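Local coordinates for endoglucanase (Uncultured bacterium, PDB 3X17), which hydrolyses internal beta-1,4-glucosidic bonds of cellulose as a glycoside hydrolase family 9 endoglucanase, at residues A170-V184 with E225-Q237. Residues are numbered along the deposited sequence; the frame is centred on the assembly and turned at random.
Sequences ATGGWHDAGDYGKYV and EVRWGLEWLFRMQ. With ZN (zinc ion), chain C.
Trp232 with Ala170 and Trp228 with Gly173 join the 170-173 loop to helix 221-235 of the (alpha/alpha)6 barrel, a worked example of indole N-H groups pinning an irregular loop to a barrel helix. Both tryptophans have CG anti to the backbone N (chi1 -176° in Trp232), which sends the rings out toward residues 170-173. Trp232 NE1 donates to Ala170 O at 3.0 Å; the carbonyl oxygen lies in the indole plane, whereas the donor sits well above the carbonyl plane. Lys182 NZ takes a lone pair of that oxygen within the carbonyl plane, also bonds Gly172 O and forms a salt bridge with Asp152. The Lys182 chain crosses one face of Trp232, and Met236 CG packs on the opposite face, so the indole is sandwiched. Trp228 NE1 reaches Gly173 O at 2.9 Å, again within its ring plane, and a water links Gly173 N, Trp228 O and Arg235 NH1. The indole of Trp174 reaches the helix, with Gly229 CA in CH-pi contact over its six-membered ring, 3.8 Å from the centroid. The next residue, His175, binds zinc with Cys132, Asp148 and His149. At the indole edge, Trp174 NE1 meets the anti lone pair of Glu225 OE2 at 2.9 Å, while Glu225 OE1 pairs with Arg131.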
loop_
_atom_site.group_PDB
_atom_site.type_symbol
_atom_site.label_atom_id
_atom_site.label_comp_id
_atom_site.label_asym_id
_atom_site.label_seq_id
_atom_site.Cartn_x
_atom_site.Cartn_y
_atom_site.Cartn_z
ATOM N N ALA A 170 4.668 -15.782 -19.877
ATOM C CA ALA A 170 4.117 -14.735 -19.011
ATOM C C ALA A 170 4.534 -15.121 -17.612
ATOM O O ALA A 170 3.800 -15.032 -16.649
ATOM C CB ALA A 170 2.586 -14.684 -19.137
ATOM N N THR A 171 5.716 -15.638 -17.552
ATOM C CA THR A 171 6.344 -16.002 -16.325
ATOM C C THR A 171 6.809 -14.734 -15.574
ATOM O O THR A 171 6.817 -13.708 -16.139
ATOM C CB THR A 171 7.484 -16.955 -16.700
ATOM O OG1 THR A 171 7.873 -17.695 -15.569
ATOM C CG2 THR A 171 8.633 -16.225 -17.262
ATOM N N GLY A 172 7.165 -14.824 -14.305
ATOM C CA GLY A 172 7.711 -13.674 -13.549
ATOM C C GLY A 172 6.621 -12.887 -12.821
ATOM O O GLY A 172 5.537 -13.414 -12.583
ATOM N N GLY A 173 6.865 -11.603 -12.546
ATOM C CA GLY A 173 5.913 -10.795 -11.773
ATOM C C GLY A 173 5.845 -11.157 -10.296
ATOM O O GLY A 173 6.735 -11.853 -9.769
ATOM N N TRP A 174 4.830 -10.628 -9.607
ATOM C CA TRP A 174 4.663 -10.848 -8.161
ATOM C C TRP A 174 3.443 -11.701 -7.860
ATOM O O TRP A 174 2.349 -11.390 -8.346
ATOM C CB TRP A 174 4.459 -9.513 -7.427
ATOM C CG TRP A 174 5.599 -8.514 -7.561
ATOM C CD1 TRP A 174 6.915 -8.726 -7.273
ATOM C CD2 TRP A 174 5.504 -7.159 -8.047
ATOM N NE1 TRP A 174 7.648 -7.587 -7.548
ATOM C CE2 TRP A 174 6.803 -6.605 -7.998
ATOM C CE3 TRP A 174 4.441 -6.349 -8.468
ATOM C CZ2 TRP A 174 7.070 -5.274 -8.360
ATOM C CZ3 TRP A 174 4.707 -5.009 -8.817
ATOM C CH2 TRP A 174 6.018 -4.498 -8.768
ATOM N N HIS A 175 3.586 -12.686 -6.965
ATOM C CA HIS A 175 2.406 -13.238 -6.290
ATOM C C HIS A 175 1.631 -12.089 -5.656
ATOM O O HIS A 175 2.234 -11.213 -5.022
ATOM C CB HIS A 175 2.792 -14.257 -5.218
ATOM C CG HIS A 175 3.480 -15.465 -5.757
ATOM N ND1 HIS A 175 4.471 -16.124 -5.062
ATOM C CD2 HIS A 175 3.377 -16.095 -6.957
ATOM C CE1 HIS A 175 4.903 -17.149 -5.782
ATOM N NE2 HIS A 175 4.252 -17.154 -6.933
ATOM N N ASP A 176 0.319 -12.068 -5.880
ATOM C CA ASP A 176 -0.494 -10.872 -5.626
ATOM C C ASP A 176 -0.605 -10.612 -4.136
ATOM O O ASP A 176 -0.716 -9.462 -3.700
ATOM C CB ASP A 176 -1.905 -11.027 -6.209
ATOM C CG ASP A 176 -2.726 -9.721 -6.138
ATOM O OD1 ASP A 176 -2.303 -8.755 -6.793
ATOM O OD2 ASP A 176 -3.786 -9.663 -5.444
ATOM N N ALA A 177 -0.673 -11.680 -3.353
ATOM C CA ALA A 177 -1.173 -11.571 -1.991
ATOM C C ALA A 177 -0.787 -12.797 -1.201
ATOM O O ALA A 177 0.376 -13.170 -1.177
ATOM C CB ALA A 177 -2.695 -11.387 -2.012
ATOM N N GLY A 178 -1.762 -13.450 -0.574
ATOM C CA GLY A 178 -1.526 -14.768 -0.006
ATOM C C GLY A 178 -1.821 -15.941 -0.940
ATOM O O GLY A 178 -1.658 -17.106 -0.556
ATOM N N ASP A 179 -2.357 -15.642 -2.120
ATOM C CA ASP A 179 -2.416 -16.620 -3.190
ATOM C C ASP A 179 -1.246 -16.396 -4.127
ATOM O O ASP A 179 -0.303 -15.635 -3.818
ATOM C CB ASP A 179 -3.730 -16.497 -3.978
ATOM C CG ASP A 179 -3.869 -15.146 -4.659
ATOM O OD1 ASP A 179 -3.506 -14.141 -4.019
ATOM O OD2 ASP A 179 -4.309 -15.093 -5.825
ATOM N N TYR A 180 -1.308 -17.047 -5.282
ATOM C CA TYR A 180 -0.204 -16.998 -6.239
ATOM C C TYR A 180 -0.651 -16.458 -7.584
ATOM O O TYR A 180 0.148 -16.388 -8.532
ATOM C CB TYR A 180 0.435 -18.389 -6.425
ATOM C CG TYR A 180 0.996 -18.985 -5.146
ATOM C CD1 TYR A 180 1.811 -18.230 -4.301
ATOM C CD2 TYR A 180 0.744 -20.309 -4.798
ATOM C CE1 TYR A 180 2.328 -18.765 -3.126
ATOM C CE2 TYR A 180 1.303 -20.862 -3.646
ATOM C CZ TYR A 180 2.079 -20.088 -2.812
ATOM O OH TYR A 180 2.602 -20.625 -1.635
ATOM N N GLY A 181 -1.894 -15.993 -7.652
ATOM C CA GLY A 181 -2.371 -15.291 -8.838
ATOM C C GLY A 181 -1.579 -14.022 -9.111
ATOM O O GLY A 181 -0.955 -13.459 -8.222
ATOM N N LYS A 182 -1.491 -13.646 -10.379
ATOM C CA LYS A 182 -0.786 -12.434 -10.766
ATOM C C LYS A 182 -1.771 -11.593 -11.564
ATOM O O LYS A 182 -2.508 -12.105 -12.388
ATOM C CB LYS A 182 0.424 -12.780 -11.621
ATOM C CG LYS A 182 1.357 -13.838 -10.959
ATOM C CD LYS A 182 2.658 -14.024 -11.730
ATOM C CE LYS A 182 2.423 -14.523 -13.151
ATOM N NZ LYS A 182 3.709 -15.083 -13.746
ATOM N N TYR A 183 -1.922 -10.341 -11.187
ATOM C CA TYR A 183 -3.090 -9.596 -11.648
ATOM C C TYR A 183 -2.612 -8.260 -12.142
ATOM O O TYR A 183 -1.925 -7.551 -11.420
ATOM C CB TYR A 183 -4.037 -9.357 -10.485
ATOM C CG TYR A 183 -4.530 -10.587 -9.799
ATOM C CD1 TYR A 183 -3.813 -11.129 -8.741
ATOM C CD2 TYR A 183 -5.804 -11.095 -10.074
ATOM C CE1 TYR A 183 -4.308 -12.165 -8.005
ATOM C CE2 TYR A 183 -6.333 -12.135 -9.319
ATOM C CZ TYR A 183 -5.567 -12.697 -8.325
ATOM O OH TYR A 183 -6.056 -13.756 -7.590
ATOM N N VAL A 184 -2.944 -7.916 -13.375
ATOM C CA VAL A 184 -2.428 -6.681 -13.940
ATOM C C VAL A 184 -2.953 -5.428 -13.198
ATOM O O VAL A 184 -2.269 -4.388 -13.137
ATOM C CB VAL A 184 -2.751 -6.563 -15.428
ATOM C CG1 VAL A 184 -2.582 -5.099 -15.873
ATOM C CG2 VAL A 184 -1.806 -7.443 -16.237
ATOM N N GLU A 225 13.220 -3.609 -8.390
ATOM C CA GLU A 225 12.022 -4.365 -8.031
ATOM C C GLU A 225 10.875 -3.983 -8.966
ATOM O O GLU A 225 10.191 -4.856 -9.504
ATOM C CB GLU A 225 11.599 -4.141 -6.584
ATOM C CG GLU A 225 10.518 -5.159 -6.137
ATOM C CD GLU A 225 11.069 -6.592 -6.117
ATOM O OE1 GLU A 225 12.219 -6.769 -5.644
ATOM O OE2 GLU A 225 10.392 -7.507 -6.638
ATOM N N VAL A 226 10.612 -2.683 -9.069
ATOM C CA VAL A 226 9.618 -2.171 -9.997
ATOM C C VAL A 226 9.794 -2.788 -11.378
ATOM O O VAL A 226 8.817 -3.114 -12.042
ATOM C CB VAL A 226 9.692 -0.636 -10.124
ATOM C CG1 VAL A 226 8.986 -0.172 -11.396
ATOM C CG2 VAL A 226 9.085 0.032 -8.870
ATOM N N ARG A 227 11.038 -2.922 -11.825
ATOM C CA ARG A 227 11.279 -3.401 -13.166
ATOM C C ARG A 227 10.835 -4.862 -13.304
ATOM O O ARG A 227 10.275 -5.234 -14.309
ATOM C CB ARG A 227 12.765 -3.263 -13.534
ATOM C CG ARG A 227 12.986 -3.410 -15.018
ATOM C CD ARG A 227 14.265 -4.125 -15.388
ATOM N NE ARG A 227 15.379 -3.199 -15.534
ATOM C CZ ARG A 227 16.156 -3.091 -16.612
ATOM N NH1 ARG A 227 15.973 -3.856 -17.699
ATOM N NH2 ARG A 227 17.133 -2.199 -16.591
ATOM N N TRP A 228 11.067 -5.673 -12.270
ATOM C CA TRP A 228 10.507 -7.011 -12.212
ATOM C C TRP A 228 9.009 -6.981 -12.513
ATOM O O TRP A 228 8.524 -7.760 -13.325
ATOM C CB TRP A 228 10.748 -7.647 -10.837
ATOM C CG TRP A 228 10.457 -9.146 -10.789
ATOM C CD1 TRP A 228 9.286 -9.751 -10.410
ATOM C CD2 TRP A 228 11.357 -10.210 -11.153
ATOM N NE1 TRP A 228 9.391 -11.115 -10.544
ATOM C CE2 TRP A 228 10.652 -11.425 -10.997
ATOM C CE3 TRP A 228 12.686 -10.249 -11.605
ATOM C CZ2 TRP A 228 11.241 -12.670 -11.242
ATOM C CZ3 TRP A 228 13.268 -11.500 -11.886
ATOM C CH2 TRP A 228 12.542 -12.686 -11.712
ATOM N N GLY A 229 8.270 -6.086 -11.865
ATOM C CA GLY A 229 6.820 -6.071 -12.057
ATOM C C GLY A 229 6.474 -5.634 -13.462
ATOM O O GLY A 229 5.600 -6.206 -14.102
ATOM N N LEU A 230 7.181 -4.622 -13.958
ATOM C CA LEU A 230 6.856 -4.037 -15.254
ATOM C C LEU A 230 7.198 -4.978 -16.409
ATOM O O LEU A 230 6.512 -4.979 -17.449
ATOM C CB LEU A 230 7.604 -2.725 -15.437
ATOM C CG LEU A 230 7.216 -1.627 -14.432
ATOM C CD1 LEU A 230 8.005 -0.396 -14.799
ATOM C CD2 LEU A 230 5.711 -1.369 -14.566
ATOM N N GLU A 231 8.284 -5.739 -16.240
ATOM C CA GLU A 231 8.686 -6.731 -17.249
ATOM C C GLU A 231 7.672 -7.863 -17.410
ATOM O O GLU A 231 7.419 -8.341 -18.528
ATOM C CB GLU A 231 10.091 -7.252 -16.955
ATOM C CG GLU A 231 11.122 -6.194 -17.330
ATOM C CD GLU A 231 12.576 -6.641 -17.210
ATOM O OE1 GLU A 231 12.885 -7.454 -16.309
ATOM O OE2 GLU A 231 13.431 -6.082 -17.954
ATOM N N TRP A 232 6.998 -8.186 -16.318
ATOM C CA TRP A 232 5.846 -9.070 -16.383
ATOM C C TRP A 232 4.656 -8.482 -17.108
ATOM O O TRP A 232 4.050 -9.148 -17.937
ATOM C CB TRP A 232 5.432 -9.536 -14.998
ATOM C CG TRP A 232 4.327 -10.494 -15.102
ATOM C CD1 TRP A 232 4.374 -11.739 -15.667
ATOM C CD2 TRP A 232 2.954 -10.261 -14.762
ATOM N NE1 TRP A 232 3.133 -12.321 -15.629
ATOM C CE2 TRP A 232 2.233 -11.418 -15.130
ATOM C CE3 TRP A 232 2.280 -9.227 -14.110
ATOM C CZ2 TRP A 232 0.876 -11.551 -14.902
ATOM C CZ3 TRP A 232 0.913 -9.359 -13.889
ATOM C CH2 TRP A 232 0.229 -10.506 -14.303
ATOM N N LEU A 233 4.339 -7.213 -16.837
ATOM C CA LEU A 233 3.401 -6.466 -17.679
ATOM C C LEU A 233 3.683 -6.542 -19.193
ATOM O O LEU A 233 2.743 -6.685 -19.986
ATOM C CB LEU A 233 3.285 -4.992 -17.232
ATOM C CG LEU A 233 2.742 -4.698 -15.824
ATOM C CD1 LEU A 233 2.398 -3.193 -15.663
ATOM C CD2 LEU A 233 1.502 -5.596 -15.457
ATOM N N PHE A 234 4.947 -6.366 -19.607
ATOM C CA PHE A 234 5.298 -6.549 -21.014
ATOM C C PHE A 234 4.794 -7.913 -21.534
ATOM O O PHE A 234 4.221 -7.991 -22.622
ATOM C CB PHE A 234 6.819 -6.441 -21.261
ATOM C CG PHE A 234 7.392 -5.066 -21.012
ATOM C CD1 PHE A 234 6.692 -3.912 -21.382
ATOM C CD2 PHE A 234 8.677 -4.932 -20.489
ATOM C CE1 PHE A 234 7.230 -2.644 -21.127
ATOM C CE2 PHE A 234 9.265 -3.669 -20.334
ATOM C CZ PHE A 234 8.533 -2.524 -20.632
ATOM N N ARG A 235 5.012 -8.977 -20.760
ATOM C CA ARG A 235 4.654 -10.336 -21.226
ATOM C C ARG A 235 3.134 -10.481 -21.278
ATOM O O ARG A 235 2.617 -11.391 -21.930
ATOM C CB ARG A 235 5.285 -11.408 -20.330
ATOM C CG ARG A 235 6.831 -11.296 -20.169
ATOM C CD ARG A 235 7.389 -12.257 -19.096
ATOM N NE ARG A 235 8.800 -11.975 -18.833
ATOM C CZ ARG A 235 9.304 -11.414 -17.716
ATOM N NH1 ARG A 235 8.591 -11.282 -16.589
ATOM N NH2 ARG A 235 10.586 -11.082 -17.694
ATOM N N MET A 236 2.426 -9.621 -20.542
ATOM C CA MET A 236 0.955 -9.619 -20.529
ATOM C C MET A 236 0.354 -8.725 -21.629
ATOM O O MET A 236 -0.864 -8.488 -21.671
ATOM C CB MET A 236 0.431 -9.180 -19.165
ATOM C CG MET A 236 0.639 -10.200 -18.036
ATOM S SD MET A 236 -0.236 -11.776 -18.338
ATOM C CE MET A 236 -1.883 -11.428 -17.637
ATOM N N GLN A 237 1.213 -8.211 -22.495
ATOM C CA GLN A 237 0.763 -7.341 -23.550
ATOM C C GLN A 237 0.723 -8.041 -24.906
ATOM O O GLN A 237 1.688 -8.630 -25.368
ATOM C CB GLN A 237 1.576 -6.031 -23.632
ATOM C CG GLN A 237 0.878 -4.948 -24.484
ATOM C CD GLN A 237 1.731 -3.682 -24.695
ATOM O OE1 GLN A 237 2.969 -3.743 -24.695
ATOM N NE2 GLN A 237 1.064 -2.531 -24.894
HETATM ZN ZN ZN C . 4.643 -18.267 -8.626
HETATM O O HOH W 1 9.134 -10.441 -13.901
#